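Local coordinates for cell division control protein 45 cdc45 putative (Entamoeba histolytica, PDB 6CC2) that probably serves in eukaryotic DNA replication as the Cdc45 component of the CMG helicase, alongside Mcm2-7 and GINS, at residues N13-R18 and D76-F81; D256-L261 and L339-K344; K463-F468 and Y485-S490. One frame throughout, in Å; residues are numbered along the deposited sequence.

Contact 1. Residues N13-R18 and D76-F81; sequences NGLRNR and DVHTVF
The imidazole of H78 and the guanidinium of R18 meet with their planes 63° apart. CB of R18 sits over one face of the imidazole, 3.6 Å from the ring centroid in a CH-pi contact, while H78 and T79 lie at the guanidinium edge and G14 O lies over one of its faces. The R18 chain bends at chi3 (-64°), which turns NE back toward the ring whose face CB already covers. NE donates to H78 ND1 at 2.9 Å, with ND1 close to the guanidinium plane. From the same edge NH1 donates to T79 OG1 at 2.8 Å, and NE adds a weak second bond to this hydroxyl. Arginine suits the place because one flat group can serve two acceptors side by side. Beyond the polar group, L15 CD2 lies 3.8 Å from T79 CG2 and reaches the edge of the F81 ring, 4.3 Å from CE1, so leucine supplies the apolar part. F102 on the adjacent strand makes a cation-pi contact with R18. Helix 8-20 thus packs against strand 77-83, an inner strand of a six-stranded parallel sheet, as in the alpha/beta fold of the DHH-like N-terminal part of Cdc45.

Contact 2. Residues D256-L261 and L339-K344; sequences DCQLML and LPSFFK. With EDO (1,2-ethanediol), chain K.
An antiparallel pairing, where strand 251-257 ends beside the start of strand 338-344 in a small mixed sheet and the first strand's chain then turns away, brings D256, Q258 and S341 together. D256 and L339 form a hydrogen-bonded pair: L339 N donates to D256 O at 3.2 Å, and the return bond from D256 N to L339 O is weak. Q258, at the centre of an inverse gamma turn, reaches across to the neighbouring strand 338-344, the bend at chi2 (-59°) placing CD toward S341. Its NE2 gives an almost straight bond (166°) to S341 OG at 2.6 Å, and also reaches L339 O at 3.1 Å from above that carbonyl's plane; both acceptors lie near the plane of the Q258 amide. Serine fits between Q258 and D256 since its hydroxyl accepts from Q258 and donates to D256 OD2 at 2.8 Å, using the anti lone pair of the carboxylate. OD2 also forms a salt bridge with R263, and a 1,2-ethanediol, probably from the crystallisation liquor, bonds weakly to OD1. The chemistry implies a directed chain of hydrogen bonds, amide to hydroxyl to carboxylate, in which S341 and R263 would be expected to stabilise a charged D256 in this buried setting.

Contact 3. Residues K463-F468 and Y485-S490; sequences KKWLPF and YSSPIS
Two loop segments meet at the open end of a beta hairpin: 463-468 leads from helix 444-462 into strand 468-474, while the segment 485-490 leaves strand 479-485 for helix 494-508. F468 and Y485 form the last antiparallel hydrogen-bonded pair, with F468 N to Y485 O and Y485 N to F468 O both at 2.9 Å and nearly straight. Past this pair P467, which has no N-H to offer, packs CB against Y485 O at 3.5 Å, and the two segments are bridged by water instead. One water joins W465 O to S490 OG; the other contacts L466 O weakly, accepts from S487 N and meets S490 OG at 2.8 Å. Serine suits position 490 because a short hydroxyl can hold two waters close to the backbone. Farther out, W465 offers a broad apolar surface to I489, whose two branches lie over one face of the indole. CG1 stands above the six-membered ring, 4.2 Å from its centroid and 12° off the normal. CG2, anti to the backbone N, takes the pyrrole side, 3.6 Å from W465 CG. S487 OG approaches the benzo part of the same indole obliquely, its nearest ring atom being CE3 at 3.6 Å.

From the N terminus, the three contacts follow in series; none nests in or crosses another. Contact 1 closes first, over 57 residues of helices and strands, and ties helix 8-20 to the parallel sheet of the N-terminal part. Contact 2 opens much later and spans 77 residues, mostly helical, bringing strand 338-344 back beside 251-257. Contact 3 is the most local: its 16 intervening residues are largely the two strands of the hairpin, and it joins the exit from helix 444-462 to the approach to helix 494-508. Contacts 2 and 3 lie closer together, centres about 26 Å apart, whereas contact 1 stands about 39 Å from each, centre to centre.

Contact 1. Residues N13-R18 and D76-F81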
loop_
_atom_site.group_PDB
_atom_site.type_symbol
_atom_site.label_atom_id
_atom_site.label_comp_id
_atom_site.label_asym_id
_atom_site.label_seq_id
_atom_site.Cartn_x
_atom_site.Cartn_y
_atom_site.Cartn_z
ATOM N N ASN A 13 23.457 17.370 11.034
ATOM C CA ASN A 13 24.674 17.582 11.809
ATOM C C ASN A 13 24.595 16.846 13.143
ATOM O O ASN A 13 25.601 16.312 13.631
ATOM C CB ASN A 13 24.907 19.072 12.038
ATOM C CG ASN A 13 25.479 19.767 10.821
ATOM O OD1 ASN A 13 26.022 19.125 9.922
ATOM N ND2 ASN A 13 25.383 21.090 10.798
ATOM N N GLY A 14 23.407 16.820 13.751
ATOM C CA GLY A 14 23.237 16.080 14.991
ATOM C C GLY A 14 23.443 14.592 14.797
ATOM O O GLY A 14 24.106 13.936 15.603
ATOM N N LEU A 15 22.896 14.045 13.708
ATOM C CA LEU A 15 23.126 12.641 13.395
ATOM C C LEU A 15 24.609 12.361 13.237
ATOM O O LEU A 15 25.148 11.407 13.817
ATOM C CB LEU A 15 22.377 12.267 12.114
ATOM C CG LEU A 15 20.874 12.440 12.079
ATOM C CD1 LEU A 15 20.384 12.063 10.684
ATOM C CD2 LEU A 15 20.166 11.573 13.120
ATOM N N ARG A 16 25.302 13.198 12.461
ATOM C CA ARG A 16 26.735 13.014 12.261
ATOM C C ARG A 16 27.505 13.096 13.576
ATOM O O ARG A 16 28.368 12.258 13.850
ATOM C CB ARG A 16 27.264 14.051 11.271
ATOM C CG ARG A 16 26.989 13.736 9.811
ATOM C CD ARG A 16 27.687 14.744 8.887
ATOM N NE ARG A 16 26.930 15.989 8.762
ATOM C CZ ARG A 16 26.375 16.435 7.631
ATOM N NH1 ARG A 16 26.498 15.754 6.497
ATOM N NH2 ARG A 16 25.701 17.577 7.636
ATOM N N ASN A 17 27.223 14.114 14.392
ATOM C CA ASN A 17 27.950 14.278 15.645
ATOM C C ASN A 17 27.717 13.101 16.582
ATOM O O ASN A 17 28.659 12.612 17.224
ATOM C CB ASN A 17 27.545 15.582 16.322
ATOM C CG ASN A 17 28.150 16.787 15.646
ATOM O OD1 ASN A 17 29.074 16.656 14.847
ATOM N ND2 ASN A 17 27.636 17.969 15.961
ATOM N N ARG A 18 26.470 12.645 16.694
ATOM C CA ARG A 18 26.187 11.510 17.566
ATOM C C ARG A 18 26.703 10.215 16.966
ATOM O O ARG A 18 27.045 9.286 17.704
ATOM C CB ARG A 18 24.692 11.441 17.858
ATOM C CG ARG A 18 24.177 12.680 18.593
ATOM C CD ARG A 18 22.725 12.501 19.074
ATOM N NE ARG A 18 21.750 12.333 18.003
ATOM C CZ ARG A 18 21.140 13.331 17.362
ATOM N NH1 ARG A 18 20.248 13.044 16.417
ATOM N NH2 ARG A 18 21.429 14.602 17.643
ATOM N N ASP A 76 23.202 1.301 21.908
ATOM C CA ASP A 76 23.815 2.542 21.466
ATOM C C ASP A 76 22.882 3.384 20.602
ATOM O O ASP A 76 23.350 4.272 19.882
ATOM C CB ASP A 76 25.104 2.238 20.697
ATOM C CG ASP A 76 26.096 1.433 21.516
ATOM O OD1 ASP A 76 26.306 1.770 22.702
ATOM O OD2 ASP A 76 26.665 0.461 20.974
ATOM N N VAL A 77 21.574 3.138 20.656
ATOM C CA VAL A 77 20.652 3.890 19.818
ATOM C C VAL A 77 20.506 5.300 20.376
ATOM O O VAL A 77 20.103 5.489 21.526
ATOM C CB VAL A 77 19.294 3.178 19.716
ATOM C CG1 VAL A 77 18.325 3.999 18.877
ATOM C CG2 VAL A 77 19.489 1.811 19.106
ATOM N N HIS A 78 20.844 6.300 19.554
ATOM C CA HIS A 78 20.751 7.699 19.936
ATOM C C HIS A 78 19.599 8.431 19.268
ATOM O O HIS A 78 19.173 9.474 19.772
ATOM C CB HIS A 78 22.060 8.438 19.592
ATOM C CG HIS A 78 22.372 8.507 18.121
ATOM N ND1 HIS A 78 21.932 9.528 17.308
ATOM C CD2 HIS A 78 23.096 7.686 17.321
ATOM C CE1 HIS A 78 22.370 9.340 16.078
ATOM N NE2 HIS A 78 23.081 8.229 16.058
ATOM N N THR A 79 19.075 7.905 18.163
ATOM C CA THR A 79 18.039 8.562 17.403
ATOM C C THR A 79 17.087 7.484 16.896
ATOM O O THR A 79 17.535 6.399 16.508
ATOM C CB THR A 79 18.608 9.325 16.204
ATOM O OG1 THR A 79 19.540 10.304 16.636
ATOM C CG2 THR A 79 17.514 10.023 15.436
ATOM N N VAL A 80 15.794 7.788 16.889
ATOM C CA VAL A 80 14.803 6.917 16.259
ATOM C C VAL A 80 14.018 7.730 15.241
ATOM O O VAL A 80 13.712 8.908 15.464
ATOM C CB VAL A 80 13.848 6.267 17.286
ATOM C CG1 VAL A 80 14.643 5.442 18.257
ATOM C CG2 VAL A 80 13.010 7.324 17.995
ATOM N N PHE A 81 13.714 7.090 14.116
ATOM C CA PHE A 81 12.782 7.596 13.120
ATOM C C PHE A 81 11.580 6.662 13.092
ATOM O O PHE A 81 11.754 5.444 13.037
ATOM C CB PHE A 81 13.416 7.622 11.728
ATOM C CG PHE A 81 14.390 8.714 11.534
ATOM C CD1 PHE A 81 15.703 8.581 11.968
ATOM C CD2 PHE A 81 14.013 9.896 10.896
ATOM C CE1 PHE A 81 16.618 9.596 11.760
ATOM C CE2 PHE A 81 14.937 10.911 10.700
ATOM C CZ PHE A 81 16.227 10.761 11.143
#

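Contact 2. Residues D256-L261 and L339-K344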
loop_
_atom_site.group_PDB
_atom_site.type_symbol
_atom_site.label_atom_id
_atom_site.label_comp_id
_atom_site.label_asym_id
_atom_site.label_seq_id
_atom_site.Cartn_x
_atom_site.Cartn_y
_atom_site.Cartn_z
ATOM N N ASP A 256 0.557 6.896 -20.241
ATOM C CA ASP A 256 0.424 5.451 -20.153
ATOM C C ASP A 256 -1.032 5.098 -19.857
ATOM O O ASP A 256 -1.824 5.935 -19.430
ATOM C CB ASP A 256 1.348 4.905 -19.066
ATOM C CG ASP A 256 1.724 3.454 -19.281
ATOM O OD1 ASP A 256 1.413 2.902 -20.349
ATOM O OD2 ASP A 256 2.347 2.874 -18.363
ATOM N N CYS A 257 -1.367 3.842 -20.100
ATOM C CA CYS A 257 -2.691 3.277 -19.808
ATOM C C CYS A 257 -2.572 2.393 -18.574
ATOM O O CYS A 257 -1.968 1.316 -18.623
ATOM C CB CYS A 257 -3.202 2.493 -21.014
ATOM S SG CYS A 257 -4.860 1.839 -20.771
ATOM N N GLN A 258 -3.142 2.840 -17.462
ATOM C CA GLN A 258 -2.777 2.282 -16.155
ATOM C C GLN A 258 -3.618 1.049 -15.810
ATOM O O GLN A 258 -4.283 0.977 -14.783
ATOM C CB GLN A 258 -2.913 3.348 -15.074
ATOM C CG GLN A 258 -1.992 4.541 -15.290
ATOM C CD GLN A 258 -0.537 4.149 -15.327
ATOM O OE1 GLN A 258 -0.163 3.023 -14.960
ATOM N NE2 GLN A 258 0.308 5.066 -15.749
ATOM N N LEU A 259 -3.576 0.072 -16.696
ATOM C CA LEU A 259 -4.093 -1.263 -16.372
ATOM C C LEU A 259 -2.999 -2.028 -15.637
ATOM O O LEU A 259 -1.817 -1.955 -15.997
ATOM C CB LEU A 259 -4.512 -2.009 -17.630
ATOM C CG LEU A 259 -5.674 -1.400 -18.416
ATOM C CD1 LEU A 259 -5.910 -2.223 -19.672
ATOM C CD2 LEU A 259 -6.945 -1.349 -17.561
HETATM N N MSE A 260 -3.391 -2.727 -14.587
HETATM C CA MSE A 260 -2.428 -3.360 -13.683
HETATM C C MSE A 260 -1.489 -4.323 -14.374
HETATM O O MSE A 260 -1.930 -5.346 -14.947
HETATM C CB MSE A 260 -3.212 -4.135 -12.568
HETATM C CG MSE A 260 -2.305 -4.971 -11.702
HETATM SE SE MSE A 260 -3.328 -5.816 -10.245
HETATM C CE MSE A 260 -4.745 -6.637 -11.200
ATOM N N LEU A 261 -0.191 -4.008 -14.343
ATOM C CA LEU A 261 0.872 -4.865 -14.847
ATOM C C LEU A 261 0.684 -5.272 -16.310
ATOM O O LEU A 261 1.181 -6.307 -16.731
ATOM C CB LEU A 261 1.022 -6.115 -13.967
ATOM C CG LEU A 261 1.587 -5.833 -12.578
ATOM C CD1 LEU A 261 1.628 -7.139 -11.772
ATOM C CD2 LEU A 261 2.972 -5.238 -12.646
ATOM N N LEU A 339 -2.679 8.136 -17.311
ATOM C CA LEU A 339 -1.837 8.958 -16.456
ATOM C C LEU A 339 -0.391 8.730 -16.865
ATOM O O LEU A 339 -0.046 7.653 -17.359
ATOM C CB LEU A 339 -1.995 8.590 -14.973
ATOM C CG LEU A 339 -3.387 8.758 -14.367
ATOM C CD1 LEU A 339 -3.378 8.141 -12.961
ATOM C CD2 LEU A 339 -3.786 10.198 -14.297
ATOM N N PRO A 340 0.481 9.710 -16.637
ATOM C CA PRO A 340 1.907 9.492 -16.909
ATOM C C PRO A 340 2.481 8.408 -16.009
ATOM O O PRO A 340 2.123 8.292 -14.840
ATOM C CB PRO A 340 2.540 10.863 -16.620
ATOM C CG PRO A 340 1.608 11.518 -15.648
ATOM C CD PRO A 340 0.218 11.053 -16.088
ATOM N N SER A 341 3.347 7.592 -16.586
ATOM C CA SER A 341 4.132 6.592 -15.876
ATOM C C SER A 341 5.595 7.027 -15.849
ATOM O O SER A 341 6.109 7.571 -16.837
ATOM C CB SER A 341 4.036 5.227 -16.555
ATOM O OG SER A 341 2.848 4.550 -16.227
ATOM N N PHE A 342 6.255 6.768 -14.727
ATOM C CA PHE A 342 7.690 7.033 -14.551
ATOM C C PHE A 342 8.436 5.715 -14.741
ATOM O O PHE A 342 8.074 4.701 -14.136
ATOM C CB PHE A 342 7.919 7.620 -13.150
ATOM C CG PHE A 342 9.292 8.138 -12.919
ATOM C CD1 PHE A 342 10.318 7.281 -12.596
ATOM C CD2 PHE A 342 9.559 9.499 -13.033
ATOM C CE1 PHE A 342 11.613 7.760 -12.397
ATOM C CE2 PHE A 342 10.834 9.983 -12.856
ATOM C CZ PHE A 342 11.866 9.114 -12.518
ATOM N N PHE A 343 9.458 5.723 -15.588
ATOM C CA PHE A 343 10.169 4.515 -15.964
ATOM C C PHE A 343 11.654 4.620 -15.619
ATOM O O PHE A 343 12.245 5.697 -15.675
ATOM C CB PHE A 343 10.072 4.233 -17.479
ATOM C CG PHE A 343 8.718 3.778 -17.946
ATOM C CD1 PHE A 343 7.717 4.693 -18.238
ATOM C CD2 PHE A 343 8.455 2.424 -18.150
ATOM C CE1 PHE A 343 6.481 4.270 -18.696
ATOM C CE2 PHE A 343 7.232 1.997 -18.595
ATOM C CZ PHE A 343 6.235 2.918 -18.884
ATOM N N LYS A 344 12.255 3.489 -15.270
ATOM C CA LYS A 344 13.704 3.388 -15.156
ATOM C C LYS A 344 14.181 2.260 -16.067
ATOM O O LYS A 344 13.572 1.185 -16.098
ATOM C CB LYS A 344 14.124 3.119 -13.708
ATOM C CG LYS A 344 15.634 2.908 -13.546
ATOM C CD LYS A 344 15.992 2.591 -12.110
ATOM C CE LYS A 344 17.452 2.116 -12.012
ATOM N NZ LYS A 344 18.395 3.132 -12.493
HETATM C C1 EDO K . 0.148 0.963 -22.730
HETATM O O1 EDO K . 0.448 1.651 -23.949
HETATM C C2 EDO K . 1.247 -0.054 -22.442
HETATM O O2 EDO K . 2.522 0.598 -22.431
#

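Contact 3. Residues K463-F468 and Y485-S490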
loop_
_atom_site.group_PDB
_atom_site.type_symbol
_atom_site.label_atom_id
_atom_site.label_comp_id
_atom_site.label_asym_id
_atom_site.label_seq_id
_atom_site.Cartn_x
_atom_site.Cartn_y
_atom_site.Cartn_z
ATOM N N LYS A 463 -20.959 1.931 -4.558
ATOM C CA LYS A 463 -20.583 3.334 -4.461
ATOM C C LYS A 463 -20.750 3.819 -3.018
ATOM O O LYS A 463 -21.340 4.862 -2.742
ATOM C CB LYS A 463 -21.388 4.209 -5.428
ATOM C CG LYS A 463 -21.242 3.843 -6.879
ATOM C CD LYS A 463 -19.808 3.856 -7.339
ATOM C CE LYS A 463 -19.696 3.617 -8.842
ATOM N NZ LYS A 463 -20.100 4.816 -9.632
ATOM N N LYS A 464 -20.234 3.023 -2.085
ATOM C CA LYS A 464 -20.352 3.308 -0.664
ATOM C C LYS A 464 -19.199 2.595 0.033
ATOM O O LYS A 464 -19.212 1.365 0.097
ATOM C CB LYS A 464 -21.694 2.819 -0.129
ATOM C CG LYS A 464 -21.848 2.867 1.401
ATOM C CD LYS A 464 -21.780 4.261 1.967
ATOM C CE LYS A 464 -22.206 4.270 3.433
ATOM N NZ LYS A 464 -22.010 5.594 4.085
ATOM N N TRP A 465 -18.225 3.349 0.548
ATOM C CA TRP A 465 -17.050 2.763 1.180
ATOM C C TRP A 465 -17.305 2.506 2.658
ATOM O O TRP A 465 -17.750 3.400 3.384
ATOM C CB TRP A 465 -15.829 3.678 0.990
ATOM C CG TRP A 465 -15.372 3.607 -0.410
ATOM C CD1 TRP A 465 -15.898 4.252 -1.487
ATOM C CD2 TRP A 465 -14.315 2.777 -0.912
ATOM N NE1 TRP A 465 -15.224 3.875 -2.636
ATOM C CE2 TRP A 465 -14.259 2.965 -2.305
ATOM C CE3 TRP A 465 -13.445 1.868 -0.315
ATOM C CZ2 TRP A 465 -13.329 2.316 -3.104
ATOM C CZ3 TRP A 465 -12.526 1.211 -1.118
ATOM C CH2 TRP A 465 -12.490 1.437 -2.498
ATOM N N LEU A 466 -17.057 1.279 3.077
ATOM C CA LEU A 466 -17.222 0.828 4.444
ATOM C C LEU A 466 -16.078 -0.095 4.810
ATOM O O LEU A 466 -15.501 -0.756 3.937
ATOM C CB LEU A 466 -18.549 0.070 4.626
ATOM C CG LEU A 466 -19.792 0.928 4.520
ATOM C CD1 LEU A 466 -20.993 0.022 4.436
ATOM C CD2 LEU A 466 -19.900 1.881 5.735
ATOM N N PRO A 467 -15.752 -0.190 6.096
ATOM C CA PRO A 467 -14.891 -1.281 6.553
ATOM C C PRO A 467 -15.622 -2.601 6.384
ATOM O O PRO A 467 -16.844 -2.645 6.198
ATOM C CB PRO A 467 -14.616 -0.928 8.020
ATOM C CG PRO A 467 -15.767 -0.107 8.442
ATOM C CD PRO A 467 -16.270 0.622 7.208
ATOM N N PHE A 468 -14.848 -3.679 6.358
ATOM C CA PHE A 468 -15.352 -4.993 5.977
ATOM C C PHE A 468 -14.967 -6.029 7.028
ATOM O O PHE A 468 -13.801 -6.102 7.435
ATOM C CB PHE A 468 -14.797 -5.410 4.606
ATOM C CG PHE A 468 -15.585 -6.484 3.939
ATOM C CD1 PHE A 468 -15.381 -7.822 4.255
ATOM C CD2 PHE A 468 -16.513 -6.172 2.962
ATOM C CE1 PHE A 468 -16.122 -8.803 3.638
ATOM C CE2 PHE A 468 -17.245 -7.147 2.322
ATOM C CZ PHE A 468 -17.071 -8.472 2.676
ATOM N N TYR A 485 -11.222 -5.357 8.395
ATOM C CA TYR A 485 -10.304 -4.576 7.586
ATOM C C TYR A 485 -10.902 -3.219 7.259
ATOM O O TYR A 485 -12.071 -3.118 6.883
ATOM C CB TYR A 485 -9.957 -5.292 6.266
ATOM C CG TYR A 485 -9.118 -4.427 5.340
ATOM C CD1 TYR A 485 -7.771 -4.258 5.558
ATOM C CD2 TYR A 485 -9.701 -3.764 4.267
ATOM C CE1 TYR A 485 -6.996 -3.439 4.716
ATOM C CE2 TYR A 485 -8.935 -2.966 3.424
ATOM C CZ TYR A 485 -7.602 -2.809 3.664
ATOM O OH TYR A 485 -6.836 -2.017 2.844
ATOM N N SER A 486 -10.085 -2.183 7.386
ATOM C CA SER A 486 -10.499 -0.825 7.078
ATOM C C SER A 486 -9.574 -0.256 6.014
ATOM O O SER A 486 -8.367 -0.123 6.243
ATOM C CB SER A 486 -10.481 0.032 8.339
ATOM O OG SER A 486 -10.781 1.376 8.061
ATOM N N SER A 487 -10.140 0.053 4.834
ATOM C CA SER A 487 -9.288 0.610 3.760
ATOM C C SER A 487 -8.926 2.065 4.040
ATOM O O SER A 487 -9.567 2.738 4.858
ATOM C CB SER A 487 -10.006 0.504 2.426
ATOM O OG SER A 487 -10.994 1.501 2.302
ATOM N N PRO A 488 -7.911 2.600 3.347
ATOM C CA PRO A 488 -7.527 3.996 3.587
ATOM C C PRO A 488 -8.640 4.993 3.316
ATOM O O PRO A 488 -8.624 6.096 3.880
ATOM C CB PRO A 488 -6.331 4.211 2.635
ATOM C CG PRO A 488 -5.720 2.827 2.518
ATOM C CD PRO A 488 -6.913 1.875 2.523
ATOM N N ILE A 489 -9.590 4.662 2.452
ATOM C CA ILE A 489 -10.712 5.558 2.212
ATOM C C ILE A 489 -11.528 5.777 3.478
ATOM O O ILE A 489 -12.152 6.833 3.640
ATOM C CB ILE A 489 -11.576 4.996 1.067
ATOM C CG1 ILE A 489 -10.791 5.013 -0.260
ATOM C CG2 ILE A 489 -12.865 5.810 0.920
ATOM C CD1 ILE A 489 -10.425 6.371 -0.762
ATOM N N SER A 490 -11.531 4.807 4.395
ATOM C CA SER A 490 -12.312 4.894 5.624
ATOM C C SER A 490 -11.483 5.337 6.830
ATOM O O SER A 490 -11.906 5.120 7.975
ATOM C CB SER A 490 -12.966 3.544 5.934
ATOM O OG SER A 490 -13.661 3.019 4.818
HETATM O O HOH W 1 -15.851 4.398 5.106
HETATM O O HOH W 2 -12.894 0.494 4.027
#